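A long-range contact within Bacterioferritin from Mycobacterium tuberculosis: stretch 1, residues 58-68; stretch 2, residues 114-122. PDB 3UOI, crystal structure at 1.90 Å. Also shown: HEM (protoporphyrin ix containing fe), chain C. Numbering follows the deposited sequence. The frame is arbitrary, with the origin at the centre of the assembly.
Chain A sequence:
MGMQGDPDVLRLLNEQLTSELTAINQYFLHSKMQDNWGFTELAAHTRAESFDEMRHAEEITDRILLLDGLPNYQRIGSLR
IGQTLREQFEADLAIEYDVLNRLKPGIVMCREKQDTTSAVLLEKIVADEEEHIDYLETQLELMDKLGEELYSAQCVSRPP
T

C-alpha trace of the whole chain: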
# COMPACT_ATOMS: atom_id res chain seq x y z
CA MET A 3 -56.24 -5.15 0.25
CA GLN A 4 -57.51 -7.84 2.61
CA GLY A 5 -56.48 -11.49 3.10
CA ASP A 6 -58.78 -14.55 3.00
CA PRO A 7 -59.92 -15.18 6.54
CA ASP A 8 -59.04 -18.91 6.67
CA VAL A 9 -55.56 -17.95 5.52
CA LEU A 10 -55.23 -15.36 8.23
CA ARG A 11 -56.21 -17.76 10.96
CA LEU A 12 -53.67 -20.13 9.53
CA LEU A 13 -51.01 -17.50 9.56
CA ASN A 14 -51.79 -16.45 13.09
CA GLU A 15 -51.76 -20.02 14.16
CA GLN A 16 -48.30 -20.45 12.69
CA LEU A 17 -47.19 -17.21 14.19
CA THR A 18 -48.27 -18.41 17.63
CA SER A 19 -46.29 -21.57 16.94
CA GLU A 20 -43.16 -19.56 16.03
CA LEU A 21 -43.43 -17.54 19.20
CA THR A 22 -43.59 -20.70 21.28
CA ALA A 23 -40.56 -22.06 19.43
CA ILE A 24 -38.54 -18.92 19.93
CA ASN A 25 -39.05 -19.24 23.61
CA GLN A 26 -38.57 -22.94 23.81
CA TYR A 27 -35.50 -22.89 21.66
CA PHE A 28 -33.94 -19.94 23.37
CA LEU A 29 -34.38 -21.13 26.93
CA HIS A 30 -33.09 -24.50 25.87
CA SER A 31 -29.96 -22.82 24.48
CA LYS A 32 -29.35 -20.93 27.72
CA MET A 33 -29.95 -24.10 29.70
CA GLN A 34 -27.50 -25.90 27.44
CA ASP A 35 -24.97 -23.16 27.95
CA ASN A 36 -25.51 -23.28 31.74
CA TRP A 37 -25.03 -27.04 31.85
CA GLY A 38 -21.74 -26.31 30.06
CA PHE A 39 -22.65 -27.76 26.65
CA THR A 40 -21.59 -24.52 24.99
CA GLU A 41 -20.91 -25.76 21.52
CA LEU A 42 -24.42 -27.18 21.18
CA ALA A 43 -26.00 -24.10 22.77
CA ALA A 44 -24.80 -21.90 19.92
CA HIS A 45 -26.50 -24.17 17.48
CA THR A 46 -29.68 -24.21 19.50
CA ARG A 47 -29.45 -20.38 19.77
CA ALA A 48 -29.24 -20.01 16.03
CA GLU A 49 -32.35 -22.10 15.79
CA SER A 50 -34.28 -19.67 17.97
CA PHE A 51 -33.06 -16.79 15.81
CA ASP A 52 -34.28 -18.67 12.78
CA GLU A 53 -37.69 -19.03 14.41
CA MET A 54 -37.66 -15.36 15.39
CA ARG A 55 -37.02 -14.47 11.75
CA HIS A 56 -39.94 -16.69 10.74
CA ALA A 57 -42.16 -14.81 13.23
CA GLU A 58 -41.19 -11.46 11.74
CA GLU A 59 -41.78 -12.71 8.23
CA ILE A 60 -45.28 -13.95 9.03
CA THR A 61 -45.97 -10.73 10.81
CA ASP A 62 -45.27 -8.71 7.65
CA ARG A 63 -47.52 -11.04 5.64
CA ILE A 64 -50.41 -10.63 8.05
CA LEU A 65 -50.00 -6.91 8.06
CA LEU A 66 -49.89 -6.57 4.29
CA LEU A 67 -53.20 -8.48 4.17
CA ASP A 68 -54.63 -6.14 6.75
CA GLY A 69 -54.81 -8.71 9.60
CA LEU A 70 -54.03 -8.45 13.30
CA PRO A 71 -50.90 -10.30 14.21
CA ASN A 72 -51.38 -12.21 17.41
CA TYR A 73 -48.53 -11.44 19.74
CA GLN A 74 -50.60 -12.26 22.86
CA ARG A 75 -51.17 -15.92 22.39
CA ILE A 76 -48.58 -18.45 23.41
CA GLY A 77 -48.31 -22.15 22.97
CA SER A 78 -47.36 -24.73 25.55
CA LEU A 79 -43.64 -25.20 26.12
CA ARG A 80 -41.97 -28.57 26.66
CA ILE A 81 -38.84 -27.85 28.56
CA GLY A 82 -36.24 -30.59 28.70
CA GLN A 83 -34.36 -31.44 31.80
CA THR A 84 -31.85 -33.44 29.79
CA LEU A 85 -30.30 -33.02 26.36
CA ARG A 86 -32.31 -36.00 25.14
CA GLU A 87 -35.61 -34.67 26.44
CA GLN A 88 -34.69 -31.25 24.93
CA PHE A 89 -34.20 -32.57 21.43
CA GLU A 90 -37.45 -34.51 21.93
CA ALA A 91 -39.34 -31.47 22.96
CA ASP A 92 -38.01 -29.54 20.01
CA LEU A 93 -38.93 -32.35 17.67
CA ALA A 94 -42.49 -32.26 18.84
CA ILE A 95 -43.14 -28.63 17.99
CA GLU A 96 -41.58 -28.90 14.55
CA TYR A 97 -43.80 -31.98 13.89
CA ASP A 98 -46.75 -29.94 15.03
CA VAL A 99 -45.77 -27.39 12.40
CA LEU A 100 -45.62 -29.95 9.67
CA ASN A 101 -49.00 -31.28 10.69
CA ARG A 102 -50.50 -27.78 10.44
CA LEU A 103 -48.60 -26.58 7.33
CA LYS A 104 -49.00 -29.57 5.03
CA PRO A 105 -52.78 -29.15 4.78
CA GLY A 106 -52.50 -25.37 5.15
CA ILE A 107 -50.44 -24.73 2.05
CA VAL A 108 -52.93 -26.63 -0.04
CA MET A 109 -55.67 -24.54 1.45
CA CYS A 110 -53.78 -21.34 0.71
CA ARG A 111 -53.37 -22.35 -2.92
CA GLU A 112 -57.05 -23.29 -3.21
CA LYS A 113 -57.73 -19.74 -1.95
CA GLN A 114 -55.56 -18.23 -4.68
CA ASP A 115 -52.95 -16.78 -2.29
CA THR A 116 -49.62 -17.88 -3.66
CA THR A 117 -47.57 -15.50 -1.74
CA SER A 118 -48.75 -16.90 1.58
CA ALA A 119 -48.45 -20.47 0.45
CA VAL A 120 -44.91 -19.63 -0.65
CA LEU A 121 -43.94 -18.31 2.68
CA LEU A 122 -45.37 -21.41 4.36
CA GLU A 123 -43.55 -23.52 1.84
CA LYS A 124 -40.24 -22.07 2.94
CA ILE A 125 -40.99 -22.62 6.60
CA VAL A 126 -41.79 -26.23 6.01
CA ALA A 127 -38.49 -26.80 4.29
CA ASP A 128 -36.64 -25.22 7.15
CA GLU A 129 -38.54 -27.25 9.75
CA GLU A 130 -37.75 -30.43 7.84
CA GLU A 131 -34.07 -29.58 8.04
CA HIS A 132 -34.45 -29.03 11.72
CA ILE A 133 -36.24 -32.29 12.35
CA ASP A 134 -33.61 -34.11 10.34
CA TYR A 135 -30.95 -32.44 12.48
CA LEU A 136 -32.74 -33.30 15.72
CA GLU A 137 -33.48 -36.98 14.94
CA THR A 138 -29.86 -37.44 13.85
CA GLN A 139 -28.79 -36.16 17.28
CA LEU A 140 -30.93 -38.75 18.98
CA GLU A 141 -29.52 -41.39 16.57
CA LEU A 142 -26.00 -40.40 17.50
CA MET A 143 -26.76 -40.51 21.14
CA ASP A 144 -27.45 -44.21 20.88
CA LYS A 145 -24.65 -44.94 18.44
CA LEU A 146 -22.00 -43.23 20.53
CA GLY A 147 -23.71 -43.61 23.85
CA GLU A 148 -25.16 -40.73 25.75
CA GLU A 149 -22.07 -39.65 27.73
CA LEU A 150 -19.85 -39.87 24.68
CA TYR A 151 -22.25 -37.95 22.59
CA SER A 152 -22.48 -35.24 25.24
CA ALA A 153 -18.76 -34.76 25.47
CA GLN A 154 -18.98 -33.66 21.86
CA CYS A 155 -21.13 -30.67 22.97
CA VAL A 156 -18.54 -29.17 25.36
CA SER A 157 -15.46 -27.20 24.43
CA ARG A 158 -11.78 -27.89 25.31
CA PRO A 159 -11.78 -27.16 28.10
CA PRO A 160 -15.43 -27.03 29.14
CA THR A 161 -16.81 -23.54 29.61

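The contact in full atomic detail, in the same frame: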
# COMPACT_ATOMS: atom_id res chain seq x y z
N GLU A 58 -41.15 -12.76 12.40
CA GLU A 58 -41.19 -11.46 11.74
C GLU A 58 -41.73 -11.57 10.32
O GLU A 58 -42.51 -10.78 9.91
CB GLU A 58 -39.81 -10.83 11.68
CG GLU A 58 -39.71 -9.59 10.81
CD GLU A 58 -38.49 -8.73 11.09
OE1 GLU A 58 -37.51 -9.25 11.57
OE2 GLU A 58 -38.53 -7.56 10.81
N GLU A 59 -41.32 -12.57 9.59
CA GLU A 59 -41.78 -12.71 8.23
C GLU A 59 -43.29 -12.90 8.15
O GLU A 59 -43.93 -12.28 7.36
CB GLU A 59 -41.00 -13.78 7.50
CG GLU A 59 -39.58 -13.34 7.35
CD GLU A 59 -38.65 -14.30 6.69
OE1 GLU A 59 -39.05 -15.17 5.92
OE2 GLU A 59 -37.46 -14.14 6.93
N ILE A 60 -43.83 -13.73 9.01
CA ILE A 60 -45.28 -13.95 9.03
C ILE A 60 -46.00 -12.67 9.41
O ILE A 60 -47.02 -12.33 8.85
CB ILE A 60 -45.68 -15.10 9.95
CG1 ILE A 60 -45.19 -16.39 9.38
CG2 ILE A 60 -47.12 -15.24 10.05
CD1 ILE A 60 -44.84 -17.41 10.39
N THR A 61 -45.41 -11.96 10.34
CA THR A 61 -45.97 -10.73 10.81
C THR A 61 -46.19 -9.73 9.70
O THR A 61 -47.20 -9.15 9.65
CB THR A 61 -45.09 -10.12 11.88
OG1 THR A 61 -44.89 -11.08 12.90
CG2 THR A 61 -45.74 -8.91 12.46
N ASP A 62 -45.21 -9.59 8.80
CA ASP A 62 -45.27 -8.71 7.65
C ASP A 62 -46.39 -9.20 6.72
O ASP A 62 -47.07 -8.42 6.16
CB ASP A 62 -43.98 -8.75 6.80
CG ASP A 62 -42.76 -8.18 7.47
OD1 ASP A 62 -42.88 -7.32 8.28
OD2 ASP A 62 -41.67 -8.57 7.12
N ARG A 63 -46.51 -10.51 6.54
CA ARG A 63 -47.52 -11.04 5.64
C ARG A 63 -48.93 -10.70 6.13
O ARG A 63 -49.74 -10.26 5.39
CB ARG A 63 -47.32 -12.55 5.43
CG ARG A 63 -48.01 -13.19 4.28
CD ARG A 63 -47.79 -12.54 2.91
NE ARG A 63 -48.89 -12.82 2.00
CZ ARG A 63 -49.21 -12.19 0.90
NH1 ARG A 63 -48.50 -11.21 0.47
NH2 ARG A 63 -50.27 -12.58 0.23
N ILE A 64 -49.15 -10.87 7.41
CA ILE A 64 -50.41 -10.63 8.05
C ILE A 64 -50.77 -9.18 7.93
O ILE A 64 -51.87 -8.85 7.64
CB ILE A 64 -50.35 -11.05 9.54
CG1 ILE A 64 -50.04 -12.54 9.72
CG2 ILE A 64 -51.55 -10.62 10.26
CD1 ILE A 64 -50.22 -13.00 11.01
N LEU A 65 -49.79 -8.32 8.18
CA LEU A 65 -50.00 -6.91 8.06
C LEU A 65 -50.31 -6.47 6.63
O LEU A 65 -51.22 -5.80 6.42
CB LEU A 65 -48.86 -6.11 8.69
CG LEU A 65 -48.68 -6.12 10.20
CD1 LEU A 65 -47.51 -5.20 10.62
CD2 LEU A 65 -49.98 -5.76 10.93
N LEU A 66 -49.60 -6.96 5.64
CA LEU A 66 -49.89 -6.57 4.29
C LEU A 66 -51.34 -6.97 3.90
O LEU A 66 -51.94 -6.35 3.12
CB LEU A 66 -48.85 -7.07 3.32
CG LEU A 66 -48.74 -6.60 1.87
CD1 LEU A 66 -47.39 -6.87 1.45
CD2 LEU A 66 -49.65 -7.30 0.90
N LEU A 67 -51.86 -8.02 4.49
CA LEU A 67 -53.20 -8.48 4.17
C LEU A 67 -54.19 -7.85 5.10
O LEU A 67 -55.30 -8.28 5.18
CB LEU A 67 -53.33 -10.00 4.16
CG LEU A 67 -52.49 -10.74 3.14
CD1 LEU A 67 -52.14 -12.09 3.55
CD2 LEU A 67 -53.19 -10.76 1.81
N ASP A 68 -53.77 -6.85 5.83
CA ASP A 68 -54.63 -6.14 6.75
C ASP A 68 -55.16 -6.96 7.96
O ASP A 68 -56.17 -6.66 8.46
CB ASP A 68 -55.80 -5.52 5.94
CG ASP A 68 -56.63 -4.53 6.74
OD1 ASP A 68 -56.20 -3.40 6.96
OD2 ASP A 68 -57.73 -4.89 7.13
N GLN A 114 -56.30 -19.10 -3.78
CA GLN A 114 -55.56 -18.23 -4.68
C GLN A 114 -54.59 -17.20 -4.02
O GLN A 114 -54.48 -16.13 -4.44
CB GLN A 114 -56.50 -17.60 -5.68
CG GLN A 114 -57.21 -18.63 -6.43
CD GLN A 114 -58.06 -18.12 -7.58
OE1 GLN A 114 -58.23 -16.95 -7.82
NE2 GLN A 114 -58.66 -19.08 -8.27
N ASP A 115 -53.88 -17.63 -2.99
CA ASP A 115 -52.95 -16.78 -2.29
C ASP A 115 -51.57 -17.42 -2.35
O ASP A 115 -51.19 -18.15 -1.49
CB ASP A 115 -53.34 -16.63 -0.83
CG ASP A 115 -52.45 -15.72 -0.12
OD1 ASP A 115 -51.41 -15.53 -0.67
OD2 ASP A 115 -52.76 -15.19 0.91
N THR A 116 -50.89 -17.21 -3.45
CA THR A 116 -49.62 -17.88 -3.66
C THR A 116 -48.51 -17.33 -2.78
O THR A 116 -47.61 -17.98 -2.40
CB THR A 116 -49.27 -17.99 -5.10
OG1 THR A 116 -49.50 -16.75 -5.72
CG2 THR A 116 -50.12 -19.07 -5.79
N THR A 117 -48.59 -16.08 -2.53
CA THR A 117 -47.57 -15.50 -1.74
C THR A 117 -47.55 -16.14 -0.36
O THR A 117 -46.50 -16.54 0.10
CB THR A 117 -47.69 -14.00 -1.70
OG1 THR A 117 -47.70 -13.52 -3.03
CG2 THR A 117 -46.55 -13.39 -0.99
N SER A 118 -48.71 -16.28 0.28
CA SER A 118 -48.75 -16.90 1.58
C SER A 118 -48.32 -18.35 1.55
O SER A 118 -47.56 -18.76 2.33
CB SER A 118 -50.08 -16.75 2.25
OG SER A 118 -50.62 -15.48 2.16
N ALA A 119 -48.79 -19.08 0.56
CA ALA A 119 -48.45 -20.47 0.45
C ALA A 119 -46.93 -20.54 0.34
O ALA A 119 -46.34 -21.39 0.91
CB ALA A 119 -49.08 -21.10 -0.70
N VAL A 120 -46.34 -19.62 -0.41
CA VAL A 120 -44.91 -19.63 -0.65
C VAL A 120 -44.12 -19.41 0.62
O VAL A 120 -43.21 -20.11 0.93
CB VAL A 120 -44.45 -18.75 -1.83
CG1 VAL A 120 -42.97 -18.66 -1.91
CG2 VAL A 120 -44.94 -19.33 -3.09
N LEU A 121 -44.57 -18.49 1.42
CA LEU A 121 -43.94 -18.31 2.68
C LEU A 121 -44.03 -19.59 3.56
O LEU A 121 -43.10 -19.96 4.18
CB LEU A 121 -44.58 -17.13 3.38
CG LEU A 121 -44.28 -16.95 4.85
CD1 LEU A 121 -42.87 -16.74 5.07
CD2 LEU A 121 -45.06 -15.87 5.40
N LEU A 122 -45.18 -20.23 3.57
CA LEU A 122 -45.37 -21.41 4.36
C LEU A 122 -44.52 -22.53 3.83
O LEU A 122 -44.06 -23.35 4.55
CB LEU A 122 -46.83 -21.72 4.49
CG LEU A 122 -47.60 -20.55 5.11
CD1 LEU A 122 -49.03 -20.75 5.15
CD2 LEU A 122 -47.10 -20.21 6.46
CHA HEM C . -32.39 -10.94 17.78
CHB HEM C . -33.33 -12.62 22.19
CHC HEM C . -38.04 -12.62 21.10
CHD HEM C . -37.15 -10.71 16.75
C1A HEM C . -32.21 -11.23 19.12
C2A HEM C . -31.06 -10.99 19.95
C3A HEM C . -31.35 -11.49 21.17
C4A HEM C . -32.66 -12.04 21.14
CMA HEM C . -30.49 -11.49 22.44
CAA HEM C . -29.77 -10.29 19.43
CBA HEM C . -30.17 -8.87 19.01
CGA HEM C . -29.24 -7.75 19.47
O1A HEM C . -29.66 -6.54 19.59
O2A HEM C . -28.04 -8.06 19.70
C1B HEM C . -34.70 -12.83 22.27
C2B HEM C . -35.40 -13.52 23.34
C3B HEM C . -36.70 -13.51 23.06
C4B HEM C . -36.85 -12.82 21.78
CMB HEM C . -34.79 -14.13 24.63
CAB HEM C . -37.77 -14.14 24.00
CBB HEM C . -39.00 -14.40 23.57
C1C HEM C . -38.26 -12.10 19.83
C2C HEM C . -39.54 -12.05 19.14
C3C HEM C . -39.27 -11.49 17.94
C4C HEM C . -37.84 -11.25 17.81
CMC HEM C . -40.91 -12.52 19.70
CAC HEM C . -40.27 -11.17 16.82
CBC HEM C . -39.72 -11.04 15.61
C1D HEM C . -35.79 -10.68 16.61
C2D HEM C . -35.11 -10.37 15.38
C3D HEM C . -33.64 -10.45 15.74
C4D HEM C . -33.59 -10.79 17.11
CMD HEM C . -35.74 -9.96 14.01
CAD HEM C . -32.43 -10.20 14.87
CBD HEM C . -32.25 -11.45 14.03
CGD HEM C . -30.96 -11.27 13.29
O1D HEM C . -30.00 -10.67 13.87
O2D HEM C . -30.91 -11.71 12.13
NA HEM C . -33.13 -11.88 19.88
NB HEM C . -35.60 -12.44 21.30
NC HEM C . -37.29 -11.61 18.98
ND HEM C . -34.89 -10.99 17.62
FE HEM C . -35.25 -11.72 19.36

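Two nearly antiparallel helices, their axes 170° apart and 11.1 Å at closest approach, meet here largely through one long side chain, that of Arg63. Stretch 2 enters the contact at Asp115, the N-cap of its helix. Aspartate suits this position because its short carboxylate can fold back onto the free amide groups of the first turn: OD1 of Asp115 accepts from the backbone N of Ser118 at 3.0 Å, nearly in line. The same OD1 lies 3.3 Å from NH2 of Arg63, forming a salt bridge whose hydrogen bond is weak, with an angle of only 129° at the hydrogen. The opposite charges lie close enough for a salt bridge, although the N-H is poorly aimed at the carboxylate oxygen.

Thr116 follows with its CA-to-CB bond directed away from stretch 1 and makes no contact. Thr117, one residue on, points toward it. Its methyl CG2 lies over one face of the Arg63 guanidinium, 3.3 Å from NH1, a place suited to an apolar group because the N-H bonds lie in the guanidinium plane. Its hydroxyl OG1 is hydrogen-bonded elsewhere in the structure.

Ser118 takes the edge of the guanidinium. NE of Arg63 donates to OG of Ser118 at 3.2 Å and 162°, a well-aligned bond, and that OG in turn donates to OD2 of Asp115 across a very short 2.5 Å. Serine is small enough to sit beside the arginine and can both accept and donate, so it links Arg63 to the capping carboxylate. CD1 of Leu67, just beyond the first helix, packs 4.0 Å from this OG of Ser118.

One turn later, Leu121 replaces polar bonding with apolar packing. Its CD2 lies 4.0 Å from both CG1 of Ile60 and CB of Arg63, so the aliphatic base of the arginine is covered while its charged end reaches Asp115.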